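Long-range contact in CocE/NonD family hydrolase (Staphylococcus aureus subsp. aureus COL, PDB 3III), which probably hydrolyses ester or amide bonds, using an alpha/beta-hydrolase catalytic domain joined to a beta-rich C-terminal domain: residues Ser416-Asp421 / Ser485-Val490. Numbering follows the deposited sequence.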
ATOM      1  N   SER A 416     -13.322 -28.629   2.230  1.00  8.83           N
ATOM      2  CA  SER A 416     -13.612 -29.256   3.494  1.00  9.32           C
ATOM      3  C   SER A 416     -12.328 -29.744   4.145  1.00 10.20           C
ATOM      4  O   SER A 416     -11.322 -29.854   3.500  1.00  9.29           O
ATOM      5  CB  SER A 416     -14.527 -30.466   3.341  1.00  9.71           C
ATOM      6  OG  SER A 416     -13.813 -31.553   2.770  1.00 10.48           O
ATOM      7  N   THR A 417     -12.411 -30.100   5.425  1.00 11.74           N
ATOM      8  CA  THR A 417     -11.272 -30.575   6.201  1.00 12.81           C
ATOM      9  C   THR A 417     -11.825 -31.581   7.240  1.00 13.95           C
ATOM     10  O   THR A 417     -12.988 -31.540   7.635  1.00 13.21           O
ATOM     11  CB  THR A 417     -10.482 -29.416   6.903  1.00 13.58           C
ATOM     12  OG1 THR A 417      -9.361 -29.946   7.620  1.00 17.10           O
ATOM     13  CG2 THR A 417     -11.378 -28.634   7.903  1.00 10.47           C
ATOM     14  N   LYS A 418     -10.991 -32.534   7.606  1.00 15.45           N
ATOM     15  CA  LYS A 418     -11.375 -33.552   8.526  1.00 16.84           C
ATOM     16  C   LYS A 418     -10.771 -33.386   9.901  1.00 16.58           C
ATOM     17  O   LYS A 418     -11.405 -33.787  10.889  1.00 15.86           O
ATOM     18  CB  LYS A 418     -10.972 -34.903   7.976  1.00 17.47           C
ATOM     19  CG  LYS A 418     -12.145 -35.749   7.723  1.00 22.50           C
ATOM     20  CD  LYS A 418     -11.769 -37.074   7.033  1.00 26.74           C
ATOM     21  CE  LYS A 418     -10.925 -37.969   7.929  1.00 30.83           C
ATOM     22  NZ  LYS A 418     -10.157 -38.995   7.119  1.00 34.50           N
ATOM     23  N   ASP A 419      -9.550 -32.861   9.974  1.00 15.78           N
ATOM     24  CA  ASP A 419      -8.773 -32.865  11.218  1.00 16.74           C
ATOM     25  C   ASP A 419      -8.776 -31.580  11.992  1.00 16.69           C
ATOM     26  O   ASP A 419      -8.120 -31.495  13.038  1.00 17.40           O
ATOM     27  CB  ASP A 419      -7.314 -33.182  10.934  1.00 17.45           C
ATOM     28  CG  ASP A 419      -7.095 -34.590  10.468  1.00 19.89           C
ATOM     29  OD1 ASP A 419      -8.048 -35.407  10.455  1.00 23.34           O
ATOM     30  OD2 ASP A 419      -5.924 -34.872  10.131  1.00 24.77           O
ATOM     31  N   SER A 420      -9.475 -30.569  11.494  1.00 15.34           N
ATOM     32  CA  SER A 420      -9.521 -29.271  12.159  1.00 14.44           C
ATOM     33  C   SER A 420     -10.933 -28.764  12.003  1.00 13.32           C
ATOM     34  O   SER A 420     -11.696 -29.331  11.230  1.00 14.07           O
ATOM     35  CB  SER A 420      -8.548 -28.329  11.475  1.00 14.44           C
ATOM     36  OG  SER A 420      -8.277 -27.204  12.262  1.00 15.17           O
ATOM     37  N   ASP A 421     -11.278 -27.703  12.720  1.00 11.80           N
ATOM     38  CA  ASP A 421     -12.558 -27.051  12.531  1.00 10.44           C
ATOM     39  C   ASP A 421     -12.416 -25.726  11.765  1.00 10.01           C
ATOM     40  O   ASP A 421     -13.319 -24.906  11.787  1.00  8.67           O
ATOM     41  CB  ASP A 421     -13.246 -26.810  13.863  1.00 11.31           C
ATOM     42  CG  ASP A 421     -12.541 -25.781  14.719  1.00 12.29           C
ATOM     43  OD1 ASP A 421     -11.380 -25.355  14.445  1.00 14.77           O
ATOM     44  OD2 ASP A 421     -13.155 -25.426  15.730  1.00 19.73           O
ATOM     45  N   SER A 485     -17.514 -28.449  10.607  1.00 12.49           N
ATOM     46  CA  SER A 485     -17.621 -29.863  11.015  1.00 13.79           C
ATOM     47  C   SER A 485     -16.808 -30.788  10.109  1.00 14.48           C
ATOM     48  O   SER A 485     -16.480 -30.447   8.958  1.00 13.61           O
ATOM     49  CB  SER A 485     -19.065 -30.336  10.983  1.00 13.83           C
ATOM     50  OG  SER A 485     -19.869 -29.542  11.808  1.00 16.81           O
ATOM     51  N   GLN A 486     -16.469 -31.968  10.615  1.00 14.05           N
ATOM     52  CA  GLN A 486     -15.773 -32.933   9.758  1.00 15.46           C
ATOM     53  C   GLN A 486     -16.503 -33.124   8.444  1.00 14.73           C
ATOM     54  O   GLN A 486     -17.714 -33.394   8.407  1.00 12.96           O
ATOM     55  CB  GLN A 486     -15.592 -34.295  10.434  1.00 15.74           C
ATOM     56  CG  GLN A 486     -14.593 -34.228  11.549  1.00 18.41           C
ATOM     57  CD  GLN A 486     -14.264 -35.560  12.118  1.00 23.79           C
ATOM     58  OE1 GLN A 486     -14.268 -36.587  11.416  1.00 27.77           O
ATOM     59  NE2 GLN A 486     -14.011 -35.580  13.415  1.00 26.57           N
ATOM     60  N   ASP A 487     -15.741 -32.936   7.366  1.00 15.34           N
ATOM     61  CA  ASP A 487     -16.235 -33.113   6.002  1.00 15.83           C
ATOM     62  C   ASP A 487     -17.391 -32.184   5.578  1.00 15.41           C
ATOM     63  O   ASP A 487     -18.009 -32.417   4.533  1.00 15.54           O
ATOM     64  CB  ASP A 487     -16.566 -34.588   5.768  1.00 16.79           C
ATOM     65  CG  ASP A 487     -15.323 -35.463   5.862  1.00 19.21           C
ATOM     66  OD1 ASP A 487     -14.225 -34.984   5.483  1.00 20.23           O
ATOM     67  OD2 ASP A 487     -15.414 -36.596   6.359  1.00 19.76           O
ATOM     68  N   GLU A 488     -17.661 -31.132   6.366  1.00 13.69           N
ATOM     69  CA  GLU A 488     -18.527 -30.062   5.903  1.00 12.61           C
ATOM     70  C   GLU A 488     -17.845 -29.384   4.721  1.00 11.53           C
ATOM     71  O   GLU A 488     -16.792 -28.794   4.885  1.00  9.83           O
ATOM     72  CB  GLU A 488     -18.756 -29.052   6.998  1.00 13.37           C
ATOM     73  CG  GLU A 488     -19.830 -28.048   6.725  1.00 12.70           C
ATOM     74  CD  GLU A 488     -19.926 -27.056   7.852  1.00 14.61           C
ATOM     75  OE1 GLU A 488     -19.359 -27.281   8.952  1.00 14.93           O
ATOM     76  OE2 GLU A 488     -20.581 -26.038   7.639  1.00 15.30           O
ATOM     77  N   ILE A 489     -18.459 -29.507   3.548  1.00 10.02           N
ATOM     78  CA  ILE A 489     -18.011 -28.872   2.340  1.00 10.20           C
ATOM     79  C   ILE A 489     -18.636 -27.478   2.178  1.00  9.56           C
ATOM     80  O   ILE A 489     -19.878 -27.356   2.099  1.00  9.45           O
ATOM     81  CB  ILE A 489     -18.421 -29.723   1.119  1.00  9.30           C
ATOM     82  CG1 ILE A 489     -17.786 -31.113   1.217  1.00 12.36           C
ATOM     83  CG2 ILE A 489     -18.021 -29.071  -0.167  1.00  9.78           C
ATOM     84  CD1 ILE A 489     -18.354 -32.126   0.193  1.00 11.27           C
ATOM     85  N   VAL A 490     -17.799 -26.433   2.109  1.00  9.08           N
ATOM     86  CA  VAL A 490     -18.320 -25.045   2.051  1.00  7.85           C
ATOM     87  C   VAL A 490     -17.737 -24.267   0.864  1.00  8.13           C
ATOM     88  O   VAL A 490     -16.595 -24.587   0.391  1.00  8.38           O
ATOM     89  CB  VAL A 490     -18.074 -24.316   3.371  1.00  7.59           C
ATOM     90  CG1 VAL A 490     -18.711 -25.106   4.574  1.00  6.51           C
ATOM     91  CG2 VAL A 490     -16.594 -24.108   3.581  1.00  4.63           C
TER
HETATM   92  O   HOH W   1     -12.851 -33.145   4.665  0.50  2.00           O
HETATM   93  O   HOH W   2     -14.854 -29.174   6.713  1.00  8.78           O
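Thr-417 and Asp-487 make the direct backbone link: the amide N of Asp-487 donates to O of Thr-417 at 3.1 Å. The bond is nearly straight at hydrogen (164°), although the N approaches from over the carbonyl plane, tilted 36° from it. Two waters lie between the segments. One accepts from N of Thr-417 and lies within hydrogen-bonding distance of the carbonyl oxygens of Ser-485 and Glu-488, linking strand end and turn. The other is hydrogen-bonded to OG of Ser-416, which also bonds to the hydroxyl of Tyr-545 on strand 541-546; its link to OD1 of Asp-487 is doubtful, the distance being too short. Side-chain packing is modest. The lysine chain of Lys-418 runs alongside Asp-487 in the same direction, its methylenes passing the carboxylate, with CG of Lys-418 3.2 Å from OD1 of Asp-487. The charged ends do not pair: NZ of Lys-418 stays 5.8 Å from OD2 of Asp-487. CG of Gln-486 rests 3.3 Å from O of Lys-418. CB of Ser-416 lies against O of Glu-488. The same CB of Ser-416 is 3.9 Å from CG1 of Ile-489. Ser-485 to Glu-488 form a type II beta turn, set by the backbone of Gln-486 and by Asp-487, which is left-handed at the third position (phi 62°). N of Glu-488 bonding to O of Ser-485 is the turn's own bond; N of Ser-485 donating to OE1 of Glu-488 at 2.7 Å is an added brace. The turn leads into strand 490-503, antiparallel to strand 408-417, and meets the end of that neighbour about 34 Å from the centre of the chain (centre to centre), in the antiparallel sheet of the C-terminal non-catalytic domain of the X-Pro dipeptidyl-peptidase family.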